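Local structure of teichoic acid biosynthesis protein F (Staphylococcus epidermidis, 3L7I) at residues Asn486-Ser489 against Thr490-Arg494; Pro545-Asp549 against Asp550-Ser554; Lys571-Gly574 against Asp575-Ile579; Leu581-His584 against Tyr585-Asn589; Met656-Met659 against Glu660-Gly664. The protein is a teichoic acid biosynthesis protein whose modelled chain has a GT-B-type fold of two Rossmann-like domains, each built round a parallel beta sheet. All coordinates share one frame; numbering follows the deposited sequence.

Interaction 1. Residues Asn486-Ser489 against Thr490-Arg494; sequences NRYS and TEIFR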
# COMPACT_ATOMS: atom_id res chain seq x y z
N ASN A 486 35.09 41.47 0.45
CA ASN A 486 35.25 42.80 1.05
C ASN A 486 34.22 43.08 2.15
O ASN A 486 33.23 42.37 2.27
CB ASN A 486 35.18 43.88 -0.03
CG ASN A 486 34.25 43.50 -1.17
OD1 ASN A 486 33.03 43.53 -1.04
ND2 ASN A 486 34.84 43.14 -2.30
N ARG A 487 34.45 44.12 2.95
CA ARG A 487 33.54 44.43 4.04
C ARG A 487 32.14 44.73 3.54
O ARG A 487 31.16 44.36 4.16
CB ARG A 487 34.06 45.58 4.88
CG ARG A 487 33.29 45.75 6.17
CD ARG A 487 33.37 44.49 7.03
NE ARG A 487 34.15 44.71 8.25
CZ ARG A 487 35.36 44.21 8.50
NH1 ARG A 487 35.98 43.44 7.60
NH2 ARG A 487 35.97 44.50 9.65
N TYR A 488 32.08 45.42 2.41
CA TYR A 488 30.83 45.72 1.71
C TYR A 488 30.05 44.46 1.36
O TYR A 488 28.85 44.41 1.55
CB TYR A 488 31.18 46.51 0.46
CG TYR A 488 30.17 46.52 -0.66
CD1 TYR A 488 29.27 47.57 -0.80
CD2 TYR A 488 30.18 45.53 -1.64
CE1 TYR A 488 28.37 47.60 -1.84
CE2 TYR A 488 29.29 45.55 -2.68
CZ TYR A 488 28.39 46.59 -2.79
OH TYR A 488 27.51 46.62 -3.84
N SER A 489 30.74 43.45 0.87
CA SER A 489 30.09 42.16 0.64
C SER A 489 29.67 41.49 1.95
O SER A 489 28.57 40.99 2.05
CB SER A 489 30.98 41.23 -0.19
OG SER A 489 30.84 41.52 -1.58
N THR A 490 30.55 41.48 2.94
CA THR A 490 30.19 40.95 4.25
C THR A 490 28.92 41.60 4.79
O THR A 490 28.03 40.91 5.25
CB THR A 490 31.29 41.17 5.30
OG1 THR A 490 32.51 40.56 4.87
CG2 THR A 490 30.86 40.58 6.64
N GLU A 491 28.84 42.92 4.74
CA GLU A 491 27.73 43.63 5.36
C GLU A 491 26.43 43.27 4.64
O GLU A 491 25.38 43.09 5.27
CB GLU A 491 27.98 45.13 5.35
CG GLU A 491 27.76 45.79 6.70
CD GLU A 491 28.92 45.57 7.69
OE1 GLU A 491 29.85 46.41 7.72
OE2 GLU A 491 28.89 44.56 8.44
N ILE A 492 26.52 43.18 3.31
CA ILE A 492 25.42 42.76 2.46
C ILE A 492 25.06 41.30 2.72
O ILE A 492 23.89 40.95 2.72
CB ILE A 492 25.79 42.90 0.97
CG1 ILE A 492 25.87 44.37 0.57
CG2 ILE A 492 24.79 42.20 0.07
CD1 ILE A 492 26.52 44.58 -0.77
N PHE A 493 26.05 40.45 2.94
CA PHE A 493 25.75 39.03 3.11
C PHE A 493 25.04 38.78 4.42
O PHE A 493 24.13 37.96 4.48
CB PHE A 493 27.00 38.15 3.02
CG PHE A 493 27.57 38.07 1.65
CD1 PHE A 493 26.80 38.39 0.55
CD2 PHE A 493 28.88 37.65 1.44
CE1 PHE A 493 27.33 38.33 -0.70
CE2 PHE A 493 29.41 37.59 0.19
CZ PHE A 493 28.63 37.93 -0.89
N ARG A 494 25.47 39.48 5.46
CA ARG A 494 24.88 39.36 6.77
C ARG A 494 23.36 39.62 6.73
O ARG A 494 22.61 39.09 7.53
CB ARG A 494 25.60 40.29 7.75
CG ARG A 494 24.81 40.62 8.98
CD ARG A 494 25.69 40.61 10.21
NE ARG A 494 26.83 41.51 10.07
CZ ARG A 494 27.72 41.72 11.04
NH1 ARG A 494 27.59 41.09 12.20
NH2 ARG A 494 28.74 42.54 10.84
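Ile-492 reaches back one turn along helix 487-496 and lays its CD1 methyl over one face of the Tyr-488 ring. CD1 of Ile-492 lies 3.5 Å from the centroid of that ring and 17° off its normal, which identifies a CH-pi contact. It is offset toward the hydroxyl-bearing rim, CZ being the closest ring atom. The phenol stands there because CG of Tyr-488 is anti to the backbone N (chi1 159°). Its OH is hydrogen-bonded to Pro-447 O, and Phe-698 meets the ring edge-to-face.

Phe-493 turns a ring face to the backbone instead: Ser-489 O sits above it, and Ser-489 CB is 4.0 Å from Phe-493 CE2. Arg-487 and Glu-491 pass at a slant, guanidinium and carboxylate planes 86° apart, with Arg-487 CG 3.8 Å from Glu-491 OE1. Their charged ends part company: Arg-487 NH1 pairs with Glu-506, while Glu-491 OE2 is 3.1 Å from Arg-494 NH2 in a salt bridge.

Asn-486 is the N-cap of this crossover helix. Its OD1 accepts from Ser-489 N at 3.0 Å, in the carbonyl plane, and also from Ser-489 OG. Its ND2 donates to Phe-698 O and Thr-446 OG1. With both ends of the amide bonded, its rotation is fixed, and a first-turn N-H is satisfied by a buried side chain.

Interaction 2. Residues Pro545-Asp549 against Asp550-Ser554; sequences PTWRD and DEFVS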
# COMPACT_ATOMS: atom_id res chain seq x y z
N PRO A 545 28.98 42.74 -21.41
CA PRO A 545 27.71 43.36 -21.04
C PRO A 545 26.79 42.34 -20.40
O PRO A 545 26.77 41.18 -20.85
CB PRO A 545 27.11 43.75 -22.39
CG PRO A 545 28.02 43.15 -23.45
CD PRO A 545 28.97 42.23 -22.79
N THR A 546 26.01 42.73 -19.41
CA THR A 546 25.02 41.78 -18.89
C THR A 546 23.91 41.50 -19.89
O THR A 546 23.66 42.29 -20.81
CB THR A 546 24.35 42.25 -17.60
OG1 THR A 546 24.10 43.66 -17.70
CG2 THR A 546 25.23 41.94 -16.41
N TRP A 547 23.21 40.39 -19.65
CA TRP A 547 22.11 39.95 -20.48
C TRP A 547 20.91 40.85 -20.27
O TRP A 547 20.73 41.41 -19.18
CB TRP A 547 21.76 38.50 -20.19
CG TRP A 547 20.41 38.11 -20.67
CD1 TRP A 547 19.23 38.32 -20.03
CD2 TRP A 547 20.09 37.48 -21.91
NE1 TRP A 547 18.19 37.85 -20.78
CE2 TRP A 547 18.69 37.33 -21.95
CE3 TRP A 547 20.84 37.04 -22.99
CZ2 TRP A 547 18.03 36.74 -23.02
CZ3 TRP A 547 20.19 36.45 -24.06
CH2 TRP A 547 18.79 36.31 -24.06
N ARG A 548 20.10 40.99 -21.31
CA ARG A 548 18.89 41.80 -21.28
C ARG A 548 17.75 41.14 -22.06
O ARG A 548 17.83 40.98 -23.29
CB ARG A 548 19.18 43.20 -21.85
CG ARG A 548 19.90 44.09 -20.87
CD ARG A 548 20.53 45.27 -21.57
NE ARG A 548 21.95 45.07 -21.81
CZ ARG A 548 22.92 45.83 -21.30
NH1 ARG A 548 22.63 46.85 -20.50
NH2 ARG A 548 24.19 45.57 -21.58
N ASP A 549 16.69 40.76 -21.36
CA ASP A 549 15.52 40.12 -21.97
C ASP A 549 14.96 40.96 -23.11
O ASP A 549 14.50 40.45 -24.12
CB ASP A 549 14.44 39.89 -20.92
CG ASP A 549 15.01 39.52 -19.56
OD1 ASP A 549 15.84 40.29 -19.02
OD2 ASP A 549 14.62 38.46 -19.03
N ASP A 550 15.02 42.27 -22.92
CA ASP A 550 14.52 43.25 -23.88
C ASP A 550 15.07 43.04 -25.30
O ASP A 550 14.57 43.62 -26.26
CB ASP A 550 14.87 44.66 -23.39
CG ASP A 550 14.63 44.85 -21.89
OD1 ASP A 550 13.50 44.57 -21.42
OD2 ASP A 550 15.57 45.30 -21.17
N GLU A 551 16.11 42.22 -25.43
CA GLU A 551 16.83 42.15 -26.69
C GLU A 551 16.78 40.79 -27.37
O GLU A 551 17.25 40.63 -28.50
CB GLU A 551 18.27 42.62 -26.50
CG GLU A 551 18.39 44.05 -25.96
CD GLU A 551 19.82 44.53 -25.85
OE1 GLU A 551 20.75 43.69 -25.91
OE2 GLU A 551 20.02 45.76 -25.70
N PHE A 552 16.20 39.81 -26.68
CA PHE A 552 16.02 38.48 -27.25
C PHE A 552 14.79 38.45 -28.15
O PHE A 552 13.69 38.74 -27.70
CB PHE A 552 15.87 37.44 -26.14
CG PHE A 552 15.65 36.04 -26.64
CD1 PHE A 552 16.72 35.20 -26.92
CD2 PHE A 552 14.36 35.54 -26.83
CE1 PHE A 552 16.52 33.90 -27.36
CE2 PHE A 552 14.15 34.26 -27.27
CZ PHE A 552 15.23 33.43 -27.54
N VAL A 553 15.00 38.11 -29.42
CA VAL A 553 13.91 38.08 -30.39
C VAL A 553 14.11 36.98 -31.44
O VAL A 553 15.20 36.43 -31.57
CB VAL A 553 13.75 39.46 -31.10
CG1 VAL A 553 12.88 40.40 -30.26
CG2 VAL A 553 15.12 40.08 -31.39
N SER A 554 13.03 36.64 -32.16
CA SER A 554 13.10 35.77 -33.36
C SER A 554 13.49 34.31 -33.11
O SER A 554 14.08 33.68 -33.99
CB SER A 554 14.04 36.38 -34.41
OG SER A 554 13.47 37.51 -35.05
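Trp-547 and Phe-552 touch across a short 3-10 turn, residues 549-551, in the loop that follows strand 539-543 of the six-stranded parallel sheet, the core of one Rossmann-like domain.

The backbone evidence for the turn is a pair of bonds spanning three residues. Phe-552 N donates to Asp-549 O over 3.1 Å with an N-H...O angle of 159°, coming from above the carbonyl plane. Glu-551 N lies 3.0 Å from Arg-548 O in the companion bond, although the position of that nitrogen is less sure.

The charged groups relate more loosely. Arg-548 and Glu-551 run side by side in the same direction, their guanidinium and carboxylate planes 31° apart. Arg-548 NE and Glu-551 OE2 are nevertheless 4.4 Å apart, and with OE2 standing far from the plane of the guanidinium the pair is electrostatic rather than hydrogen-bonded. The firm partners lie further off in the chain: Arg-548 bridges Asp-622 and Asp-643 through NH2 and NH1, Glu-551 OE2 is bonded to Tyr-642 OH, and Asp-550 forms a salt bridge with Lys-646.

The apolar contact is made on the surface. With CG of Phe-552 anti to its backbone N (chi1 179°), the benzyl group slants past the indole and meets its six-membered ring at the edge, close to the indole plane. Trp-547 CH2 is 3.7 Å from Phe-552 CD1, and Trp-547 CZ2 is 3.9 Å from Phe-552 CB.

Interaction 3. Residues Lys571-Gly574 against Asp575-Ile579; sequences KELG and DDYVI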
# COMPACT_ATOMS: atom_id res chain seq x y z
N LYS A 571 37.01 50.63 -37.50
CA LYS A 571 37.58 51.82 -38.16
C LYS A 571 38.52 52.63 -37.25
O LYS A 571 39.55 53.12 -37.69
CB LYS A 571 36.46 52.74 -38.65
CG LYS A 571 35.95 52.45 -40.07
CD LYS A 571 34.77 53.39 -40.45
CE LYS A 571 34.68 53.67 -41.96
NZ LYS A 571 34.52 52.44 -42.81
N GLU A 572 38.14 52.74 -35.98
CA GLU A 572 38.77 53.67 -35.04
C GLU A 572 39.90 53.05 -34.23
O GLU A 572 40.75 53.77 -33.71
CB GLU A 572 37.73 54.23 -34.06
CG GLU A 572 36.79 55.26 -34.65
CD GLU A 572 37.51 56.52 -35.12
OE1 GLU A 572 38.43 56.98 -34.42
OE2 GLU A 572 37.15 57.06 -36.20
N LEU A 573 39.90 51.74 -34.11
CA LEU A 573 40.79 51.08 -33.17
C LEU A 573 41.42 49.82 -33.76
O LEU A 573 42.33 49.25 -33.17
CB LEU A 573 40.02 50.71 -31.89
CG LEU A 573 39.42 51.88 -31.12
CD1 LEU A 573 38.49 51.42 -30.02
CD2 LEU A 573 40.52 52.74 -30.56
N GLY A 574 40.94 49.40 -34.93
CA GLY A 574 41.34 48.15 -35.53
C GLY A 574 42.82 47.94 -35.83
O GLY A 574 43.22 46.85 -36.25
N ASP A 575 43.63 48.97 -35.63
CA ASP A 575 45.06 48.86 -35.93
C ASP A 575 45.87 48.88 -34.65
O ASP A 575 47.03 48.50 -34.64
CB ASP A 575 45.53 49.99 -36.87
CG ASP A 575 45.08 49.79 -38.32
OD1 ASP A 575 44.90 48.63 -38.77
OD2 ASP A 575 44.91 50.82 -39.03
N ASP A 576 45.25 49.32 -33.56
CA ASP A 576 45.94 49.36 -32.28
C ASP A 576 45.43 48.27 -31.34
O ASP A 576 46.15 47.81 -30.46
CB ASP A 576 45.77 50.73 -31.62
CG ASP A 576 46.48 51.86 -32.39
OD1 ASP A 576 47.66 51.68 -32.75
OD2 ASP A 576 45.84 52.92 -32.61
N TYR A 577 44.18 47.86 -31.55
CA TYR A 577 43.47 46.99 -30.61
C TYR A 577 42.86 45.74 -31.21
O TYR A 577 42.56 45.64 -32.41
CB TYR A 577 42.34 47.75 -29.94
CG TYR A 577 42.78 48.81 -28.97
CD1 TYR A 577 43.00 48.51 -27.63
CD2 TYR A 577 42.96 50.13 -29.39
CE1 TYR A 577 43.40 49.48 -26.74
CE2 TYR A 577 43.36 51.11 -28.51
CZ TYR A 577 43.58 50.79 -27.19
OH TYR A 577 43.98 51.77 -26.30
N VAL A 578 42.64 44.78 -30.34
CA VAL A 578 41.76 43.69 -30.67
C VAL A 578 40.70 43.65 -29.55
O VAL A 578 41.01 43.97 -28.39
CB VAL A 578 42.58 42.41 -30.78
CG1 VAL A 578 42.54 41.63 -29.48
CG2 VAL A 578 42.08 41.61 -31.93
N ILE A 579 39.46 43.34 -29.87
CA ILE A 579 38.42 43.37 -28.83
C ILE A 579 37.81 42.00 -28.50
O ILE A 579 37.33 41.29 -29.40
CB ILE A 579 37.32 44.40 -29.16
CG1 ILE A 579 36.36 44.55 -28.00
CG2 ILE A 579 36.57 44.03 -30.43
CD1 ILE A 579 35.25 45.55 -28.33
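Leu-573 O accepts from two successive backbone nitrogens, and these bonds turn the chain from helix 566-573 toward strand 577-581. Tyr-577 N is 2.8 Å from Leu-573 O and meets it almost head-on, at a C=O...N angle of 173°. Asp-576 N, 2.9 Å from Leu-573 O, comes instead from above the carbonyl plane, 48° out of it, so the two donors approach one oxygen from clearly different directions.

Gly-574, buried at the bend, adds no side chain, and its own carbonyl oxygen is hydrogen-bonded to Lys-538 NZ. This is the helix-to-strand return of a beta-alpha-beta crossover: strand 539-543, helix 566-573, strand 577-581.

Outside this polar turn, Leu-573 and Tyr-577 pack at a slant. CG of Tyr-577, anti to the carbonyl carbon (chi1 -70°), brings CD2 and CE2 to the leucine. Leu-573 CD2 is 3.8 Å from Tyr-577 CD2, and Leu-573 CB is 3.9 Å from the same ring atom. Further out, the tyrosine side chain touches Lys-539 and Ile-541 of the neighbouring strand, while its OH makes a weak hydrogen bond to Leu-677 O.

Interaction 4. Residues Leu581-His584 against Tyr585-Asn589; sequences LRMH and YLISN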
# COMPACT_ATOMS: atom_id res chain seq x y z
N LEU A 581 34.91 39.76 -27.11
CA LEU A 581 33.49 39.85 -26.80
C LEU A 581 33.05 38.67 -25.92
O LEU A 581 33.01 37.51 -26.37
CB LEU A 581 32.64 39.87 -28.08
CG LEU A 581 33.02 40.87 -29.17
CD1 LEU A 581 32.11 40.72 -30.38
CD2 LEU A 581 32.99 42.31 -28.67
N ARG A 582 32.72 38.97 -24.66
CA ARG A 582 32.22 37.96 -23.75
C ARG A 582 30.73 38.13 -23.53
O ARG A 582 30.31 38.89 -22.67
CB ARG A 582 32.97 38.03 -22.42
CG ARG A 582 32.38 37.12 -21.35
CD ARG A 582 33.44 36.42 -20.52
NE ARG A 582 33.71 35.10 -21.07
CZ ARG A 582 33.62 33.97 -20.38
NH1 ARG A 582 33.33 33.99 -19.09
NH2 ARG A 582 33.87 32.82 -20.99
N MET A 583 29.93 37.39 -24.29
CA MET A 583 28.48 37.55 -24.28
C MET A 583 27.75 36.37 -23.65
O MET A 583 28.32 35.30 -23.53
CB MET A 583 28.00 37.68 -25.72
CG MET A 583 29.01 38.34 -26.63
SD MET A 583 28.99 40.09 -26.29
CE MET A 583 27.48 40.53 -27.16
N HIS A 584 26.49 36.58 -23.28
CA HIS A 584 25.63 35.48 -22.87
C HIS A 584 25.69 34.43 -23.97
O HIS A 584 25.93 34.77 -25.13
CB HIS A 584 24.18 35.94 -22.67
CG HIS A 584 23.25 34.88 -22.15
ND1 HIS A 584 22.53 34.05 -22.97
CD2 HIS A 584 22.93 34.52 -20.88
CE1 HIS A 584 21.80 33.22 -22.24
NE2 HIS A 584 22.02 33.49 -20.97
N TYR A 585 25.48 33.17 -23.62
CA TYR A 585 25.69 32.11 -24.59
C TYR A 585 24.67 32.17 -25.71
O TYR A 585 24.96 31.78 -26.83
CB TYR A 585 25.70 30.73 -23.92
CG TYR A 585 24.33 30.14 -23.69
CD1 TYR A 585 23.61 29.57 -24.73
CD2 TYR A 585 23.75 30.15 -22.42
CE1 TYR A 585 22.34 29.03 -24.53
CE2 TYR A 585 22.49 29.62 -22.21
CZ TYR A 585 21.79 29.06 -23.26
OH TYR A 585 20.54 28.53 -23.06
N LEU A 586 23.47 32.67 -25.41
CA LEU A 586 22.42 32.79 -26.42
C LEU A 586 22.79 33.87 -27.44
O LEU A 586 22.42 33.78 -28.61
CB LEU A 586 21.08 33.16 -25.77
CG LEU A 586 20.26 32.07 -25.09
CD1 LEU A 586 19.05 32.71 -24.42
CD2 LEU A 586 19.83 31.02 -26.09
N ILE A 587 23.51 34.88 -26.98
CA ILE A 587 23.91 35.97 -27.85
C ILE A 587 25.14 35.59 -28.68
O ILE A 587 25.26 35.97 -29.85
CB ILE A 587 24.23 37.25 -27.05
CG1 ILE A 587 22.96 38.05 -26.84
CG2 ILE A 587 25.26 38.10 -27.78
CD1 ILE A 587 23.10 39.49 -27.32
N SER A 588 26.03 34.83 -28.05
CA SER A 588 27.27 34.41 -28.66
C SER A 588 26.99 33.66 -29.93
O SER A 588 27.51 34.03 -30.99
CB SER A 588 28.09 33.53 -27.71
OG SER A 588 29.26 33.04 -28.33
N ASN A 589 26.18 32.62 -29.86
CA ASN A 589 25.91 31.85 -31.07
C ASN A 589 24.83 32.43 -31.98
O ASN A 589 24.20 31.71 -32.74
CB ASN A 589 25.77 30.33 -30.82
CG ASN A 589 24.76 29.98 -29.74
OD1 ASN A 589 24.54 30.75 -28.81
ND2 ASN A 589 24.16 28.80 -29.84
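Met-583 and Ile-587 form a closely packed part of this contact, crossing at a slant where the chain enters helix 585-588. The CG2 branch of Ile-587 does the touching. It is 3.5 Å from Met-583 CB and also meets CE, because the methionine chain, bent at both chi2 and chi3, folds back over it. Met-583 leans on Leu-562 as well. Beside this pair Ser-588 N donates to His-584 O over 2.9 Å. The same oxygen takes a weak bond from Ile-587 N. Ser-588 is buried, and its OG is hydrogen-bonded to Asp-602 OD2.

His-584 is the N-cap of the helix, which follows strand 577-581 of the six-stranded parallel sheet after a three-residue link. Here an imidazole does the capping: ND1 of His-584 accepts from Leu-586 N at 3.0 Å with an N-H...N angle of 159°, the donor tilted from the ring plane. CG of His-584 is anti to the backbone N (chi1 -176°), which turns the ring over the first helical residues. Leu-586 belongs to this tight side too, running alongside the imidazole in the same direction; its CB lies at the ring edge in plane, and its CG is 3.4 Å from His-584 CE1. Trp-547, from the loop after strand 539-543, touches both His-584 and Leu-586.

The looser side is the pairing of the His-584 and Tyr-585 rings, an offset stack with centroids 4.8 Å apart and planes at 26°, Tyr-585 itself being exposed.

Interaction 5. Residues Met656-Met659 against Glu660-Gly664; sequences MNYM and EDLPG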
# COMPACT_ATOMS: atom_id res chain seq x y z
N MET A 656 25.47 49.89 -4.42
CA MET A 656 26.37 51.01 -4.48
C MET A 656 25.79 52.19 -5.26
O MET A 656 24.78 52.07 -5.96
CB MET A 656 27.70 50.59 -5.08
CG MET A 656 27.57 50.00 -6.45
SD MET A 656 28.98 50.54 -7.44
CE MET A 656 30.31 50.32 -6.27
N ASN A 657 26.43 53.34 -5.11
CA ASN A 657 25.99 54.51 -5.83
C ASN A 657 26.64 54.58 -7.21
O ASN A 657 27.68 55.21 -7.39
CB ASN A 657 26.21 55.78 -5.03
CG ASN A 657 25.38 56.92 -5.55
OD1 ASN A 657 25.08 56.98 -6.75
ND2 ASN A 657 25.00 57.84 -4.67
N TYR A 658 26.01 53.90 -8.16
CA TYR A 658 26.49 53.74 -9.53
C TYR A 658 26.84 55.04 -10.24
O TYR A 658 27.84 55.12 -10.97
CB TYR A 658 25.41 53.05 -10.34
CG TYR A 658 25.83 52.56 -11.71
CD1 TYR A 658 26.29 51.27 -11.89
CD2 TYR A 658 25.73 53.38 -12.82
CE1 TYR A 658 26.65 50.80 -13.12
CE2 TYR A 658 26.10 52.93 -14.08
CZ TYR A 658 26.56 51.63 -14.22
OH TYR A 658 26.93 51.15 -15.47
N MET A 659 26.00 56.06 -10.04
CA MET A 659 26.19 57.32 -10.71
C MET A 659 27.52 57.95 -10.35
O MET A 659 28.06 58.75 -11.10
CB MET A 659 25.04 58.26 -10.37
CG MET A 659 24.26 58.68 -11.58
SD MET A 659 24.06 57.32 -12.73
CE MET A 659 22.27 57.12 -12.71
N GLU A 660 28.06 57.58 -9.20
CA GLU A 660 29.24 58.26 -8.70
C GLU A 660 30.47 57.37 -8.69
O GLU A 660 31.21 57.26 -9.68
CB GLU A 660 28.97 58.80 -7.30
CG GLU A 660 29.45 60.22 -7.10
CD GLU A 660 28.42 61.07 -6.39
OE1 GLU A 660 27.56 60.50 -5.69
OE2 GLU A 660 28.46 62.31 -6.55
N ASP A 661 30.67 56.71 -7.56
CA ASP A 661 31.92 56.03 -7.25
C ASP A 661 32.17 54.69 -7.96
O ASP A 661 32.25 53.65 -7.32
CB ASP A 661 32.02 55.83 -5.73
CG ASP A 661 30.82 55.13 -5.14
OD1 ASP A 661 30.35 54.15 -5.76
OD2 ASP A 661 30.33 55.55 -4.06
N LEU A 662 32.32 54.73 -9.29
CA LEU A 662 32.91 53.60 -10.00
C LEU A 662 34.18 54.03 -10.76
O LEU A 662 34.40 55.23 -10.96
CB LEU A 662 31.89 52.83 -10.87
CG LEU A 662 31.09 53.53 -11.95
CD1 LEU A 662 29.94 52.64 -12.43
CD2 LEU A 662 30.58 54.88 -11.41
N PRO A 663 35.01 53.05 -11.15
CA PRO A 663 36.41 53.28 -11.50
C PRO A 663 36.60 53.95 -12.85
O PRO A 663 37.73 54.29 -13.18
CB PRO A 663 36.98 51.86 -11.62
CG PRO A 663 35.83 50.93 -11.61
CD PRO A 663 34.56 51.72 -11.57
N GLY A 664 35.53 54.12 -13.61
CA GLY A 664 35.61 54.71 -14.93
C GLY A 664 34.37 55.50 -15.29
O GLY A 664 33.39 55.52 -14.56
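A type I beta turn from Asn-657 to Glu-660, overlapped at its two ends by inverse gamma turns centred on Asn-657 and Asp-661, folds the loop between strands 637-640 and 666-667. The beta turn is closed by Glu-660 N donating to Asn-657 O at 3.0 Å, with an N-H...O angle of 155°. The gamma turn at Asp-661 shows as Leu-662 N bonded to Glu-660 O over 2.8 Å; the one at Asn-657 has a weak bond, Tyr-658 N to Met-656 O at 3.1 Å.

Across the turn, Leu-662 sets its CD1 methyl above the centre of one face of the Tyr-658 ring. The methyl carbon is 3.8 Å from the ring centroid and 10° off the normal, a CH-pi contact. CG of Tyr-658 is anti to the backbone N (chi1 -169°), placing the ring where the leucine can lie on it. Its OH is hydrogen-bonded to Asp-622 O, and both side chains also pack on Phe-639.

The polar side chains meet less directly. Asn-657 ND2 stays 3.8 Å from Glu-660 OE1, the amide and carboxylate being well inclined to each other. Asp-661 OD1 lies 3.9 Å from Met-656 CE, while its OD2 has a long, weak ion pair with Arg-697. Consecutive tight turns with a buried tyrosine-leucine pair shape the later part of the long loop joining adjacent strands 637-640 and 666-667 of the parallel, Rossmann-like sheet.

Overall arrangement
The five contacts follow one another along the chain in numerical order without overlap. Interaction 1 lies on the crossover helix between strands 481-484 and 504-506 of the seven-stranded sheet; interactions 2 to 5 lie in the domain built on the six-stranded one. Interactions 3 and 4 sit at the two ends of strand 577-581, centres 21 Å apart. Interactions 2 and 4 are the closest pair, centres 10 Å apart, and Trp-547 joins them by packing on His-584 and Leu-586. Linking the two domains, interaction 5 touches interaction 1 (Tyr-488 OH to Met-656 N, 3.9 Å), so a loop of one Rossmann-like domain packs against a helix of the other.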